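Local coordinates for Serine/threonine-protein kinase Tel1 (Chaetomium thermophilum, PDB 6SKY) that probably acts as a DNA-damage-sensing serine/threonine kinase that phosphorylates [ST]-Q motifs, including histone H2A at DNA breaks, to activate checkpoint signalling, at residues 2037-2040 against 2041-2045; 2015-2018 against 2019-2023. All coordinates share one frame; numbering follows the deposited sequence.

Contact 1 (2037-2040 against 2041-2045); sequences VTVY and KAYQS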
loop_
_atom_site.group_PDB
_atom_site.type_symbol
_atom_site.label_atom_id
_atom_site.label_comp_id
_atom_site.label_asym_id
_atom_site.label_seq_id
_atom_site.Cartn_x
_atom_site.Cartn_y
_atom_site.Cartn_z
ATOM N N VAL A 2037 23.586 -21.259 18.901
ATOM C CA VAL A 2037 24.941 -21.612 19.305
ATOM C C VAL A 2037 25.307 -23.004 18.814
ATOM O O VAL A 2037 26.427 -23.238 18.359
ATOM C CB VAL A 2037 25.080 -21.489 20.827
ATOM C CG1 VAL A 2037 26.484 -21.779 21.243
ATOM C CG2 VAL A 2037 24.683 -20.112 21.266
ATOM N N THR A 2038 24.368 -23.945 18.888
ATOM C CA THR A 2038 24.602 -25.299 18.403
ATOM C C THR A 2038 24.918 -25.304 16.917
ATOM O O THR A 2038 25.922 -25.882 16.469
ATOM C CB THR A 2038 23.366 -26.148 18.680
ATOM O OG1 THR A 2038 23.161 -26.255 20.088
ATOM C CG2 THR A 2038 23.521 -27.521 18.101
ATOM N N VAL A 2039 24.055 -24.668 16.133
ATOM C CA VAL A 2039 24.247 -24.623 14.691
ATOM C C VAL A 2039 25.532 -23.877 14.345
ATOM O O VAL A 2039 26.288 -24.282 13.449
ATOM C CB VAL A 2039 23.000 -23.998 14.048
ATOM C CG1 VAL A 2039 23.324 -23.375 12.751
ATOM C CG2 VAL A 2039 21.950 -25.052 13.867
ATOM N N TYR A 2040 25.821 -22.801 15.077
ATOM C CA TYR A 2040 27.034 -22.038 14.842
ATOM C C TYR A 2040 28.273 -22.869 15.101
ATOM O O TYR A 2040 29.241 -22.788 14.348
ATOM C CB TYR A 2040 27.047 -20.804 15.729
ATOM C CG TYR A 2040 28.248 -19.939 15.504
ATOM C CD1 TYR A 2040 28.356 -19.174 14.368
ATOM C CD2 TYR A 2040 29.275 -19.890 16.422
ATOM C CE1 TYR A 2040 29.439 -18.395 14.150
ATOM C CE2 TYR A 2040 30.365 -19.108 16.207
ATOM C CZ TYR A 2040 30.439 -18.362 15.067
ATOM O OH TYR A 2040 31.522 -17.568 14.836
ATOM N N LYS A 2041 28.282 -23.648 16.181
ATOM C CA LYS A 2041 29.450 -24.463 16.479
ATOM C C LYS A 2041 29.671 -25.511 15.409
ATOM O O LYS A 2041 30.813 -25.780 15.031
ATOM C CB LYS A 2041 29.312 -25.116 17.845
ATOM C CG LYS A 2041 29.360 -24.133 18.976
ATOM C CD LYS A 2041 29.938 -24.754 20.212
ATOM C CE LYS A 2041 29.014 -25.781 20.796
ATOM N NZ LYS A 2041 27.967 -25.149 21.626
ATOM N N ALA A 2042 28.595 -26.096 14.888
ATOM C CA ALA A 2042 28.755 -27.041 13.785
ATOM C C ALA A 2042 29.381 -26.380 12.560
ATOM O O ALA A 2042 30.324 -26.915 11.965
ATOM C CB ALA A 2042 27.414 -27.666 13.429
ATOM N N TYR A 2043 28.885 -25.205 12.166
ATOM C CA TYR A 2043 29.440 -24.575 10.965
ATOM C C TYR A 2043 30.849 -24.044 11.191
ATOM O O TYR A 2043 31.676 -24.070 10.275
ATOM C CB TYR A 2043 28.537 -23.450 10.469
ATOM C CG TYR A 2043 27.266 -23.955 9.871
ATOM C CD1 TYR A 2043 27.283 -24.777 8.771
ATOM C CD2 TYR A 2043 26.048 -23.620 10.412
ATOM C CE1 TYR A 2043 26.127 -25.250 8.237
ATOM C CE2 TYR A 2043 24.892 -24.086 9.877
ATOM C CZ TYR A 2043 24.933 -24.900 8.798
ATOM O OH TYR A 2043 23.763 -25.363 8.269
ATOM N N GLN A 2044 31.136 -23.550 12.391
ATOM C CA GLN A 2044 32.485 -23.120 12.723
ATOM C C GLN A 2044 33.460 -24.281 12.636
ATOM O O GLN A 2044 34.522 -24.170 12.019
ATOM C CB GLN A 2044 32.492 -22.512 14.117
ATOM C CG GLN A 2044 33.836 -22.091 14.597
ATOM C CD GLN A 2044 33.769 -21.453 15.947
ATOM O OE1 GLN A 2044 33.226 -22.017 16.882
ATOM N NE2 GLN A 2044 34.317 -20.264 16.059
ATOM N N SER A 2045 33.115 -25.411 13.248
ATOM C CA SER A 2045 33.943 -26.597 13.109
ATOM C C SER A 2045 34.118 -26.979 11.654
ATOM O O SER A 2045 35.174 -27.476 11.265
ATOM C CB SER A 2045 33.331 -27.754 13.874
ATOM O OG SER A 2045 33.868 -28.967 13.404
#
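Q2044 NE2, 4.1 Å from Y2040 CE2, is gripped by two backbone carbonyls of the connecting segment, W2024 O and L2026 O. Q2044 runs out in an extended chain, and its amide passes the ring of Y2040 obliquely, with the two planes 53° apart. The tyrosine reaches for the same segment: Y2040 OH is bonded to L2026 N and probably, at a doubtfully short distance, to I2023 O. The two residues stand one helical turn apart, and the carbonyl oxygen Y2040 O accepts the backbone N-H of Q2044 at 2.8 Å. A turn back, K2041 N donates to V2037 O at 2.9 Å. The lysine chain then curls along the helix toward its start, bent at chi3 (-69°) and chi4 (-82°), so that NZ lies 3.7 Å from V2037 CG1 and makes a weak bond to P2029 O. V2039 leaves the helix alongside Y2043; the methyl V2039 CG1 rests 3.4 Å from Y2043 CE2, while the phenol hydroxyl goes on to T2137 OG1. The same valine and tyrosine pack on C2133 of helix 2124-2143, whereas T2038 and A2042 meet L2090 of helix 2077-2097. A regular, largely buried helix with partners on several sides, it is characteristic of the helical-repeat (alpha-solenoid) packing of the FAT domain.

Contact 2 (2015-2018 against 2019-2023); sequences FTTA and RKLEI
The K2020 chain runs beside T2016, with the methyl T2016 CG2 3.7 Å from K2020 CE. One residue on, T2017 CG2 meets L2021 CD1 at 4.0 Å in a similar parallel pairing. Both threonine methyls stand anti to their backbone nitrogens (OG1 at chi1 -59° in T2016), which leaves the hydroxyls facing back along the helix, to D2012 O and A2013 O. Replacing K2020 with a glycine would probably leave the methyl of T2016 without its aliphatic cover and its flank more open. Beneath these pairs run the helical bonds K2020 N to T2016 O (2.9 Å) and L2021 N to T2017 O (3.0 Å). R2019 sends its guanidinium toward helix 2124-2143, with weak bonds to S2132 OG and T2136 OG1. At the C-terminal end, I2023 N reaches back to A2018 O at 2.8 Å, almost straight (175°) and in the carbonyl plane, bringing I2023 CB to 4.4 Å from A2018 CB. E2022 O is hydrogen-bonded by R1970 of the second subunit. The reversal turns on E2022, whose phi is positive (62°), and with the weak bond from E2022 N to R2019 O this is a Schellman motif ending the helix.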
loop_
_atom_site.group_PDB
_atom_site.type_symbol
_atom_site.label_atom_id
_atom_site.label_comp_id
_atom_site.label_asym_id
_atom_site.label_seq_id
_atom_site.Cartn_x
_atom_site.Cartn_y
_atom_site.Cartn_z
ATOM N N PHE A 2015 24.646 -15.056 17.538
ATOM C CA PHE A 2015 25.148 -16.177 16.758
ATOM C C PHE A 2015 24.409 -16.381 15.443
ATOM O O PHE A 2015 25.015 -16.865 14.481
ATOM C CB PHE A 2015 25.143 -17.425 17.625
ATOM C CG PHE A 2015 26.174 -17.376 18.693
ATOM C CD1 PHE A 2015 27.443 -17.832 18.458
ATOM C CD2 PHE A 2015 25.898 -16.806 19.909
ATOM C CE1 PHE A 2015 28.398 -17.753 19.420
ATOM C CE2 PHE A 2015 26.855 -16.729 20.870
ATOM C CZ PHE A 2015 28.102 -17.200 20.624
ATOM N N THR A 2016 23.157 -15.940 15.338
ATOM C CA THR A 2016 22.491 -15.910 14.045
ATOM C C THR A 2016 23.172 -14.931 13.105
ATOM O O THR A 2016 23.412 -15.244 11.935
ATOM C CB THR A 2016 21.025 -15.539 14.223
ATOM O OG1 THR A 2016 20.394 -16.493 15.075
ATOM C CG2 THR A 2016 20.328 -15.545 12.904
ATOM N N THR A 2017 23.495 -13.738 13.603
ATOM C CA THR A 2017 24.168 -12.745 12.780
ATOM C C THR A 2017 25.563 -13.200 12.391
ATOM O O THR A 2017 25.998 -12.984 11.257
ATOM C CB THR A 2017 24.228 -11.425 13.531
ATOM O OG1 THR A 2017 22.907 -11.037 13.910
ATOM C CG2 THR A 2017 24.818 -10.358 12.673
ATOM N N ALA A 2018 26.279 -13.836 13.316
ATOM C CA ALA A 2018 27.607 -14.333 12.995
ATOM C C ALA A 2018 27.553 -15.415 11.932
ATOM O O ALA A 2018 28.440 -15.494 11.082
ATOM C CB ALA A 2018 28.281 -14.859 14.254
ATOM N N ARG A 2019 26.524 -16.263 11.961
ATOM C CA ARG A 2019 26.417 -17.301 10.944
ATOM C C ARG A 2019 26.004 -16.730 9.595
ATOM O O ARG A 2019 26.471 -17.194 8.553
ATOM C CB ARG A 2019 25.432 -18.366 11.389
ATOM C CG ARG A 2019 25.304 -19.491 10.415
ATOM C CD ARG A 2019 24.248 -20.472 10.829
ATOM N NE ARG A 2019 22.963 -19.844 11.082
ATOM C CZ ARG A 2019 22.140 -19.427 10.136
ATOM N NH1 ARG A 2019 20.991 -18.871 10.459
ATOM N NH2 ARG A 2019 22.474 -19.547 8.871
ATOM N N LYS A 2020 25.124 -15.731 9.589
ATOM C CA LYS A 2020 24.691 -15.150 8.324
ATOM C C LYS A 2020 25.805 -14.362 7.655
ATOM O O LYS A 2020 25.960 -14.422 6.434
ATOM C CB LYS A 2020 23.477 -14.261 8.543
ATOM C CG LYS A 2020 22.213 -15.018 8.777
ATOM C CD LYS A 2020 21.098 -14.075 9.117
ATOM C CE LYS A 2020 19.807 -14.822 9.307
ATOM N NZ LYS A 2020 19.477 -15.582 8.085
ATOM N N LEU A 2021 26.579 -13.602 8.423
ATOM C CA LEU A 2021 27.694 -12.871 7.841
ATOM C C LEU A 2021 28.947 -13.715 7.698
ATOM O O LEU A 2021 29.923 -13.240 7.116
ATOM C CB LEU A 2021 28.013 -11.639 8.678
ATOM C CG LEU A 2021 26.929 -10.574 8.670
ATOM C CD1 LEU A 2021 27.264 -9.485 9.647
ATOM C CD2 LEU A 2021 26.777 -10.019 7.284
ATOM N N GLU A 2022 28.943 -14.938 8.221
ATOM C CA GLU A 2022 30.073 -15.860 8.162
ATOM C C GLU A 2022 31.291 -15.302 8.891
ATOM O O GLU A 2022 32.358 -15.102 8.321
ATOM C CB GLU A 2022 30.400 -16.214 6.718
ATOM C CG GLU A 2022 29.269 -16.920 6.040
ATOM C CD GLU A 2022 29.673 -17.517 4.728
ATOM O OE1 GLU A 2022 30.737 -17.130 4.213
ATOM O OE2 GLU A 2022 28.934 -18.380 4.213
ATOM N N ILE A 2023 31.104 -15.066 10.180
ATOM C CA ILE A 2023 32.147 -14.618 11.091
ATOM C C ILE A 2023 32.443 -15.795 12.003
ATOM O O ILE A 2023 31.760 -15.999 13.008
ATOM C CB ILE A 2023 31.711 -13.391 11.892
ATOM C CG1 ILE A 2023 31.426 -12.225 10.961
ATOM C CG2 ILE A 2023 32.750 -13.021 12.905
ATOM C CD1 ILE A 2023 30.630 -11.145 11.610
#

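In the fold
Going from the N terminus, contact 2 comes first, spanning the last turns of helix 2011-2021 and the residues just past its end, and contact 1 follows on helix 2035-2047. Both are local, so neither encloses a loop, and they run in series without nesting or crossing. The intervening residues carry the chain from one helix to the next, and the two then pack together, the centres of the contacts about 10 Å apart. F2015 meets the ring of Y2040 edge to face, and R2019 CD lies 3.6 Å from V2039 CG1. Helix 2124-2143 touches both contacts, joining this helical pair to later parts of the FAT domain, while contact 2 alone also borders the second subunit.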